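Local structure of putative aminomethyltransferase (Leptospirillum rubarum, 3TTG) at residues Q60-Q65 against N114-Y119; F153-N156 against F162-L165; S240-E245 against T267-Q272. The protein is a putative aminomethyltransferase of the glycine cleavage T-protein family, which probably binds a folate cofactor and may transfer a one-carbon unit to or from it. One frame throughout, in Å; residues are numbered along the deposited sequence.

Interaction 1: residues Q60-Q65 against N114-Y119; sequences QGIASQ and NHLKKY
I62 sets its CG2 methyl over one face of the Y119 ring, a CH-pi contact with 3.9 Å from CG2 to the ring centroid and the methyl 30° off the ring normal. It leans toward the root of the ring, so its nearest ring atom is Y119 CG, 3.4 Å from I62 CG2. The two side chains run alongside one another, pointing opposite ways. The other branch of I62 goes elsewhere: with chi1 at 61°, CG1 sits between the backbone N and the carbonyl carbon, and CD1 is carried to L116, where I62 CD1 and L116 CD2 are 3.6 Å apart. Within the folate-binding domain, the loop that follows helix 55-60 is thereby packed against the last turn of helix 109-118 and the residue after it; L116 also touches I128 on strand 127-130. Beside this apolar patch a water joins the two segments through polar atoms, 2.8 Å from I62 O, to which it donates, and 2.7 Å from H115 NE2, meeting the imidazole at its edge and in its plane. The loop has further anchors: K257 NZ hydrogen-bonds to the carbonyl oxygens of Q60, A63 and Q65, and S64 OG bonds to F79 N and G252 O.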
loop_
_atom_site.group_PDB
_atom_site.type_symbol
_atom_site.label_atom_id
_atom_site.label_comp_id
_atom_site.label_asym_id
_atom_site.label_seq_id
_atom_site.Cartn_x
_atom_site.Cartn_y
_atom_site.Cartn_z
ATOM N N GLN A 60 -12.797 -6.638 14.924
ATOM C CA GLN A 60 -13.910 -6.468 13.969
ATOM C C GLN A 60 -14.657 -5.145 14.166
ATOM O O GLN A 60 -15.173 -4.586 13.195
ATOM C CB GLN A 60 -14.901 -7.636 14.152
ATOM C CG GLN A 60 -16.075 -7.692 13.192
ATOM C CD GLN A 60 -15.686 -8.202 11.815
ATOM O OE1 GLN A 60 -14.563 -8.041 11.323
ATOM N NE2 GLN A 60 -16.655 -8.760 11.123
ATOM N N GLY A 61 -14.714 -4.647 15.411
ATOM C CA GLY A 61 -15.397 -3.402 15.717
ATOM C C GLY A 61 -14.555 -2.172 15.411
ATOM O O GLY A 61 -15.069 -1.052 15.407
ATOM N N ILE A 62 -13.297 -2.343 15.046
ATOM C CA ILE A 62 -12.471 -1.149 14.764
ATOM C C ILE A 62 -11.860 -1.127 13.354
ATOM O O ILE A 62 -11.569 -0.043 12.871
ATOM C CB ILE A 62 -11.397 -0.917 15.828
ATOM C CG1 ILE A 62 -10.459 -2.026 15.917
ATOM C CG2 ILE A 62 -12.038 -0.660 17.214
ATOM C CD1 ILE A 62 -9.424 -1.889 17.076
ATOM N N ALA A 63 -11.664 -2.285 12.729
ATOM C CA ALA A 63 -11.187 -2.442 11.363
ATOM C C ALA A 63 -12.380 -2.256 10.412
ATOM O O ALA A 63 -13.497 -2.708 10.712
ATOM C CB ALA A 63 -10.587 -3.836 11.170
ATOM N N SER A 64 -12.125 -1.697 9.240
ATOM C CA SER A 64 -13.175 -1.558 8.219
ATOM C C SER A 64 -13.406 -2.864 7.429
ATOM O O SER A 64 -14.434 -3.034 6.779
ATOM C CB SER A 64 -12.864 -0.428 7.254
ATOM O OG SER A 64 -11.667 -0.669 6.553
ATOM N N GLN A 65 -12.428 -3.789 7.485
ATOM C CA GLN A 65 -12.486 -5.055 6.804
ATOM C C GLN A 65 -13.169 -6.112 7.674
ATOM O O GLN A 65 -13.168 -6.025 8.893
ATOM C CB GLN A 65 -11.051 -5.501 6.445
ATOM C CG GLN A 65 -10.954 -6.786 5.569
ATOM C CD GLN A 65 -11.720 -6.682 4.287
ATOM O OE1 GLN A 65 -12.895 -7.060 4.194
ATOM N NE2 GLN A 65 -11.101 -6.128 3.275
ATOM N N ASN A 114 -1.545 2.543 20.283
ATOM C CA ASN A 114 -2.389 3.455 21.060
ATOM C C ASN A 114 -3.820 3.517 20.510
ATOM O O ASN A 114 -4.778 3.650 21.272
ATOM C CB ASN A 114 -1.777 4.884 21.109
ATOM C CG ASN A 114 -0.530 4.991 21.986
ATOM O OD1 ASN A 114 -0.276 4.158 22.860
ATOM N ND2 ASN A 114 0.269 6.030 21.788
ATOM N N HIS A 115 -3.957 3.511 19.222
ATOM C CA HIS A 115 -5.291 3.479 18.569
ATOM C C HIS A 115 -6.041 2.211 18.908
ATOM O O HIS A 115 -7.161 2.290 19.393
ATOM C CB HIS A 115 -5.181 3.610 17.074
ATOM C CG HIS A 115 -6.515 3.603 16.363
ATOM N ND1 HIS A 115 -7.338 4.704 16.372
ATOM C CD2 HIS A 115 -7.129 2.607 15.671
ATOM C CE1 HIS A 115 -8.437 4.345 15.713
ATOM N NE2 HIS A 115 -8.359 3.088 15.283
ATOM N N LEU A 116 -5.397 1.064 18.836
ATOM C CA LEU A 116 -6.077 -0.173 19.285
ATOM C C LEU A 116 -6.462 -0.119 20.773
ATOM O O LEU A 116 -7.560 -0.545 21.145
ATOM C CB LEU A 116 -5.160 -1.372 19.072
ATOM C CG LEU A 116 -4.739 -1.717 17.622
ATOM C CD1 LEU A 116 -3.942 -3.017 17.606
ATOM C CD2 LEU A 116 -5.874 -1.894 16.740
ATOM N N LYS A 117 -5.557 0.405 21.649
ATOM C CA LYS A 117 -5.802 0.428 23.092
ATOM C C LYS A 117 -6.906 1.382 23.440
ATOM O O LYS A 117 -7.615 1.122 24.382
ATOM C CB LYS A 117 -4.524 0.767 23.886
ATOM C CG LYS A 117 -3.556 -0.382 23.843
ATOM C CD LYS A 117 -2.327 -0.094 24.606
ATOM C CE LYS A 117 -1.438 -1.320 24.630
ATOM N NZ LYS A 117 -0.154 -1.080 25.363
ATOM N N LYS A 118 -7.125 2.414 22.650
ATOM C CA LYS A 118 -8.268 3.332 22.800
ATOM C C LYS A 118 -9.612 2.565 22.839
ATOM O O LYS A 118 -10.547 2.987 23.519
ATOM C CB LYS A 118 -8.272 4.295 21.594
ATOM C CG LYS A 118 -9.243 5.424 21.651
ATOM C CD LYS A 118 -9.115 6.264 20.420
ATOM C CE LYS A 118 -10.254 7.241 20.317
ATOM N NZ LYS A 118 -10.059 8.191 19.198
ATOM N N TYR A 119 -9.703 1.450 22.067
ATOM C CA TYR A 119 -10.914 0.635 21.961
ATOM C C TYR A 119 -10.854 -0.650 22.753
ATOM O O TYR A 119 -11.796 -1.439 22.710
ATOM C CB TYR A 119 -11.185 0.345 20.460
ATOM C CG TYR A 119 -11.596 1.612 19.763
ATOM C CD1 TYR A 119 -12.934 1.989 19.702
ATOM C CD2 TYR A 119 -10.676 2.354 19.020
ATOM C CE1 TYR A 119 -13.329 3.120 19.013
ATOM C CE2 TYR A 119 -11.067 3.510 18.335
ATOM C CZ TYR A 119 -12.377 3.932 18.409
ATOM O OH TYR A 119 -12.783 5.078 17.771
HETATM O O HOH W 1 -10.552 2.442 13.756
#

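Interaction 2: residues F153-N156 against F162-L165; sequences FDNN and FRML
L165 lays its CD2 methyl on one face of the F153 ring, and this is the tightly packed half of the contact. L165 CD2 stands 3.8 Å from the centroid of the F153 ring and only 14° off the normal, a CH-pi contact displaced a little toward the rim. The second methyl reaches the far end of the same ring, with L165 CD1 3.9 Å from F153 CZ, so both branches of the leucine are used. F153 is the first residue to leave helical geometry after helix 145-152; its side chain also touches L190, while L165 touches V171 and I192. The residue after helix 145-152 and the residue after strand 161-164 are thus joined over strands of the six-stranded mixed sheet, in which 161-164 is an outermost strand.

The other half is polar, looser and nearer solvent. Here the R163 chain bends at chi2 (-100°) and again at chi3, bringing its guanidinium beneath the backbone carbonyl of N156. N156 O lies 3.1 Å above the guanidinium plane and over its centre, closest to R163 CZ. N155 CB abuts the guanidinium rim, 3.5 Å from R163 NH1. The N156 amide plane is turned 80° from the guanidinium, and N156 OD1 stays 3.8 Å from R163 NH1. F157, in the intervening loop, adds a cation-pi contact to R163, and D154 makes a salt bridge with K166.

Because the carbonyl oxygen sits over the face, the N-H groups of the guanidinium do not point at it, and the angles to NE, NH1 and NH2 are all poor. The attraction is therefore probably electrostatic, between a carbonyl dipole and a delocalised positive charge, rather than directional hydrogen bonding.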
loop_
_atom_site.group_PDB
_atom_site.type_symbol
_atom_site.label_atom_id
_atom_site.label_comp_id
_atom_site.label_asym_id
_atom_site.label_seq_id
_atom_site.Cartn_x
_atom_site.Cartn_y
_atom_site.Cartn_z
ATOM N N PHE A 153 12.312 -21.133 0.248
ATOM C CA PHE A 153 11.451 -21.859 1.184
ATOM C C PHE A 153 10.685 -22.998 0.537
ATOM O O PHE A 153 10.537 -23.055 -0.678
ATOM C CB PHE A 153 10.438 -20.864 1.803
ATOM C CG PHE A 153 11.043 -19.549 2.244
ATOM C CD1 PHE A 153 11.911 -19.491 3.325
ATOM C CD2 PHE A 153 10.755 -18.373 1.569
ATOM C CE1 PHE A 153 12.469 -18.281 3.734
ATOM C CE2 PHE A 153 11.327 -17.162 1.966
ATOM C CZ PHE A 153 12.172 -17.121 3.056
ATOM N N ASP A 154 10.135 -23.867 1.376
ATOM C CA ASP A 154 9.400 -25.058 0.942
ATOM C C ASP A 154 7.882 -24.803 0.910
ATOM O O ASP A 154 7.401 -23.755 1.351
ATOM C CB ASP A 154 9.710 -26.256 1.880
ATOM C CG ASP A 154 11.164 -26.392 2.327
ATOM O OD1 ASP A 154 12.065 -25.928 1.585
ATOM O OD2 ASP A 154 11.398 -26.948 3.423
ATOM N N ASN A 155 7.143 -25.802 0.395
ATOM C CA ASN A 155 5.685 -25.880 0.245
ATOM C C ASN A 155 5.201 -25.008 -0.965
ATOM O O ASN A 155 5.641 -25.311 -2.082
ATOM C CB ASN A 155 4.928 -25.587 1.563
ATOM C CG ASN A 155 5.172 -26.644 2.624
ATOM O OD1 ASN A 155 4.589 -27.736 2.586
ATOM N ND2 ASN A 155 6.057 -26.371 3.579
ATOM N N ASN A 156 4.293 -24.000 -0.799
ATOM C CA ASN A 156 3.739 -23.319 -1.977
ATOM C C ASN A 156 3.114 -21.959 -1.646
ATOM O O ASN A 156 2.819 -21.669 -0.481
ATOM C CB ASN A 156 2.697 -24.211 -2.679
ATOM C CG ASN A 156 1.603 -24.742 -1.763
ATOM O OD1 ASN A 156 1.845 -25.118 -0.602
ATOM N ND2 ASN A 156 0.373 -24.817 -2.268
ATOM N N PHE A 162 -0.945 -15.457 3.818
ATOM C CA PHE A 162 -0.197 -15.174 5.052
ATOM C C PHE A 162 0.329 -16.479 5.562
ATOM O O PHE A 162 -0.476 -17.350 5.928
ATOM C CB PHE A 162 -1.093 -14.533 6.134
ATOM C CG PHE A 162 -0.317 -14.176 7.380
ATOM C CD1 PHE A 162 0.745 -13.296 7.320
ATOM C CD2 PHE A 162 -0.554 -14.843 8.585
ATOM C CE1 PHE A 162 1.507 -13.026 8.437
ATOM C CE2 PHE A 162 0.199 -14.547 9.712
ATOM C CZ PHE A 162 1.207 -13.623 9.634
ATOM N N ARG A 163 1.639 -16.642 5.575
ATOM C CA ARG A 163 2.243 -17.918 5.976
ATOM C C ARG A 163 3.292 -17.727 7.055
ATOM O O ARG A 163 4.050 -16.760 6.979
ATOM C CB ARG A 163 2.941 -18.578 4.771
ATOM C CG ARG A 163 2.323 -18.407 3.362
ATOM C CD ARG A 163 1.513 -19.598 2.874
ATOM N NE ARG A 163 2.337 -20.813 2.792
ATOM C CZ ARG A 163 1.893 -22.024 2.460
ATOM N NH1 ARG A 163 2.726 -23.059 2.435
ATOM N NH2 ARG A 163 0.614 -22.212 2.140
HETATM N N MSE A 164 3.394 -18.680 8.013
HETATM C CA MSE A 164 4.501 -18.673 8.963
HETATM C C MSE A 164 5.572 -19.565 8.367
HETATM O O MSE A 164 5.251 -20.586 7.775
HETATM C CB MSE A 164 4.095 -19.133 10.357
HETATM C CG MSE A 164 5.162 -18.806 11.410
HETATM SE SE MSE A 164 4.625 -19.290 13.198
HETATM C CE MSE A 164 6.296 -18.852 14.072
ATOM N N LEU A 165 6.812 -19.100 8.358
ATOM C CA LEU A 165 7.943 -19.854 7.825
ATOM C C LEU A 165 8.353 -20.914 8.900
ATOM O O LEU A 165 8.184 -20.680 10.104
ATOM C CB LEU A 165 9.107 -18.911 7.461
ATOM C CG LEU A 165 8.823 -17.924 6.359
ATOM C CD1 LEU A 165 9.901 -16.861 6.261
ATOM C CD2 LEU A 165 8.641 -18.640 5.035
#

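Interaction 3: residues S240-E245 against T267-Q272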
loop_
_atom_site.group_PDB
_atom_site.type_symbol
_atom_site.label_atom_id
_atom_site.label_comp_id
_atom_site.label_asym_id
_atom_site.label_seq_id
_atom_site.Cartn_x
_atom_site.Cartn_y
_atom_site.Cartn_z
ATOM N N SER A 240 -7.127 13.106 5.653
ATOM C CA SER A 240 -7.830 13.992 4.750
ATOM C C SER A 240 -8.735 13.173 3.827
ATOM O O SER A 240 -9.595 13.741 3.185
ATOM C CB SER A 240 -6.841 14.790 3.901
ATOM O OG SER A 240 -6.072 15.627 4.738
ATOM N N PHE A 241 -8.501 11.850 3.685
ATOM C CA PHE A 241 -9.237 11.087 2.660
ATOM C C PHE A 241 -10.093 9.953 3.155
ATOM O O PHE A 241 -9.890 9.434 4.239
ATOM C CB PHE A 241 -8.234 10.527 1.662
ATOM C CG PHE A 241 -7.374 11.633 1.074
ATOM C CD1 PHE A 241 -7.917 12.574 0.203
ATOM C CD2 PHE A 241 -6.054 11.790 1.466
ATOM C CE1 PHE A 241 -7.148 13.648 -0.252
ATOM C CE2 PHE A 241 -5.254 12.801 0.909
ATOM C CZ PHE A 241 -5.812 13.770 0.146
ATOM N N PHE A 242 -11.039 9.547 2.294
ATOM C CA PHE A 242 -11.927 8.398 2.525
ATOM C C PHE A 242 -11.425 7.217 1.772
ATOM O O PHE A 242 -10.864 7.407 0.692
ATOM C CB PHE A 242 -13.329 8.670 2.044
ATOM C CG PHE A 242 -14.046 9.816 2.727
ATOM C CD1 PHE A 242 -14.289 9.788 4.083
ATOM C CD2 PHE A 242 -14.582 10.855 1.991
ATOM C CE1 PHE A 242 -14.994 10.817 4.710
ATOM C CE2 PHE A 242 -15.281 11.888 2.621
ATOM C CZ PHE A 242 -15.525 11.830 3.969
ATOM N N PRO A 243 -11.686 5.982 2.236
ATOM C CA PRO A 243 -11.263 4.779 1.453
ATOM C C PRO A 243 -11.765 4.768 -0.002
ATOM O O PRO A 243 -11.002 4.425 -0.917
ATOM C CB PRO A 243 -11.909 3.632 2.252
ATOM C CG PRO A 243 -11.975 4.116 3.612
ATOM C CD PRO A 243 -12.361 5.577 3.493
ATOM N N ALA A 244 -13.021 5.141 -0.234
ATOM C CA ALA A 244 -13.559 5.172 -1.612
ATOM C C ALA A 244 -12.896 6.252 -2.475
ATOM O O ALA A 244 -12.667 6.019 -3.657
ATOM C CB ALA A 244 -15.026 5.361 -1.607
ATOM N N GLU A 245 -12.518 7.399 -1.888
ATOM C CA GLU A 245 -11.753 8.404 -2.647
ATOM C C GLU A 245 -10.429 7.812 -3.115
ATOM O O GLU A 245 -10.008 8.036 -4.238
ATOM C CB GLU A 245 -11.482 9.632 -1.799
ATOM C CG GLU A 245 -12.734 10.416 -1.531
ATOM C CD GLU A 245 -12.452 11.655 -0.709
ATOM O OE1 GLU A 245 -11.586 11.619 0.202
ATOM O OE2 GLU A 245 -13.124 12.672 -0.977
ATOM N N THR A 267 -20.738 3.851 4.510
ATOM C CA THR A 267 -21.864 3.244 3.816
ATOM C C THR A 267 -22.713 4.285 3.153
ATOM O O THR A 267 -23.133 4.090 2.002
ATOM C CB THR A 267 -22.681 2.321 4.739
ATOM O OG1 THR A 267 -21.799 1.356 5.323
ATOM C CG2 THR A 267 -23.725 1.574 3.972
ATOM N N ARG A 268 -22.986 5.373 3.840
ATOM C CA ARG A 268 -23.741 6.486 3.260
ATOM C C ARG A 268 -23.045 7.044 1.985
ATOM O O ARG A 268 -23.728 7.272 0.990
ATOM C CB ARG A 268 -23.933 7.593 4.309
ATOM C CG ARG A 268 -24.756 8.750 3.803
ATOM C CD ARG A 268 -25.279 9.665 4.883
ATOM N NE ARG A 268 -24.424 9.686 6.071
ATOM C CZ ARG A 268 -23.346 10.448 6.265
ATOM N NH1 ARG A 268 -22.942 11.299 5.325
ATOM N NH2 ARG A 268 -22.667 10.369 7.409
ATOM N N LEU A 269 -21.736 7.305 2.040
ATOM C CA LEU A 269 -20.961 7.779 0.882
ATOM C C LEU A 269 -21.190 6.830 -0.317
ATOM O O LEU A 269 -21.519 7.267 -1.410
ATOM C CB LEU A 269 -19.459 7.876 1.201
ATOM C CG LEU A 269 -18.562 8.247 -0.001
ATOM C CD1 LEU A 269 -18.979 9.601 -0.621
ATOM C CD2 LEU A 269 -17.089 8.228 0.372
ATOM N N LYS A 270 -21.110 5.531 -0.061
ATOM C CA LYS A 270 -21.270 4.506 -1.069
ATOM C C LYS A 270 -22.666 4.482 -1.704
ATOM O O LYS A 270 -22.735 4.551 -2.908
ATOM C CB LYS A 270 -20.959 3.147 -0.438
ATOM C CG LYS A 270 -21.207 1.946 -1.321
ATOM C CD LYS A 270 -20.212 1.901 -2.449
ATOM C CE LYS A 270 -20.248 0.528 -3.029
ATOM N NZ LYS A 270 -19.501 0.459 -4.289
ATOM N N PHE A 271 -23.767 4.409 -0.899
ATOM C CA PHE A 271 -25.129 4.211 -1.368
ATOM C C PHE A 271 -25.927 5.494 -1.656
ATOM O O PHE A 271 -26.852 5.448 -2.455
ATOM C CB PHE A 271 -25.878 3.356 -0.330
ATOM C CG PHE A 271 -25.401 1.921 -0.309
ATOM C CD1 PHE A 271 -25.962 0.975 -1.138
ATOM C CD2 PHE A 271 -24.350 1.530 0.498
ATOM C CE1 PHE A 271 -25.507 -0.334 -1.124
ATOM C CE2 PHE A 271 -23.909 0.211 0.513
ATOM C CZ PHE A 271 -24.460 -0.698 -0.326
ATOM N N GLN A 272 -25.658 6.593 -0.980
ATOM C CA GLN A 272 -26.470 7.803 -1.182
ATOM C C GLN A 272 -25.637 8.997 -1.582
ATOM O O GLN A 272 -26.104 9.844 -2.334
ATOM C CB GLN A 272 -27.262 8.124 0.112
ATOM C CG GLN A 272 -28.474 7.199 0.344
ATOM C CD GLN A 272 -28.193 5.926 1.131
ATOM O OE1 GLN A 272 -27.332 5.885 2.025
ATOM N NE2 GLN A 272 -28.957 4.859 0.848
#
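L269 puts one methyl, CD2, between two residues of the 240-245 loop. L269 CD2 is 4.0 Å from F242 CD2 and also 4.0 Å from A244 CB, and it lies near F242 CB and CG as well, at the root of the phenyl group. The approach to the ring is oblique. With chi1 at 175°, the leucine extends from helix 263-271 toward the loop and presents this one branch to both partners.

One step out, the loop is braced by its own glutamate. E245 OE1 accepts a hydrogen bond from F242 N, with 3.0 Å between the two atoms and an N-H...O angle of 159°; the donor comes in on the anti side, 32° out of the carboxylate plane. The bond holds the backbone at F242 across the helical bend formed by 243-245. The second oxygen of the same carboxylate, OE2, forms a salt bridge with R277, at the start of strand 277-284. Further out, R86 makes a cation-pi contact with the F242 ring, and A244 packs on L275 as well as on L269.

The contact itself is thus small and apolar, made by dispersion and by shielding of a few carbons from water, while the directional bonds lie within the loop and behind it. With F242 N on OE1 and R277 on OE2, both oxygens of E245 are engaged, which limits rotation of the carboxylate.

From the N terminus, interaction 1 comes first, closing a loop of 48 residues, which holds strands 75-81, 87-96 and 99-103 and brings the end of helix 109-118 back to the 60-65 loop beside the five-stranded antiparallel sheet. Interaction 2 follows as a short local closure after helix 145-152: five residues separate its segments, and the second lies on strand 161-164 of the mixed sheet. Interaction 3 comes last, spanning 21 residues from the 240-245 loop to helix 263-271, just ahead of the sheet that begins with strand 277-284. The three run in series, neither nested nor crossing. Interactions 1 and 3 have centres about 19 Å apart, whereas interactions 2 and 3, about 36 Å apart between centres, lie on opposite sides of the chain's centre.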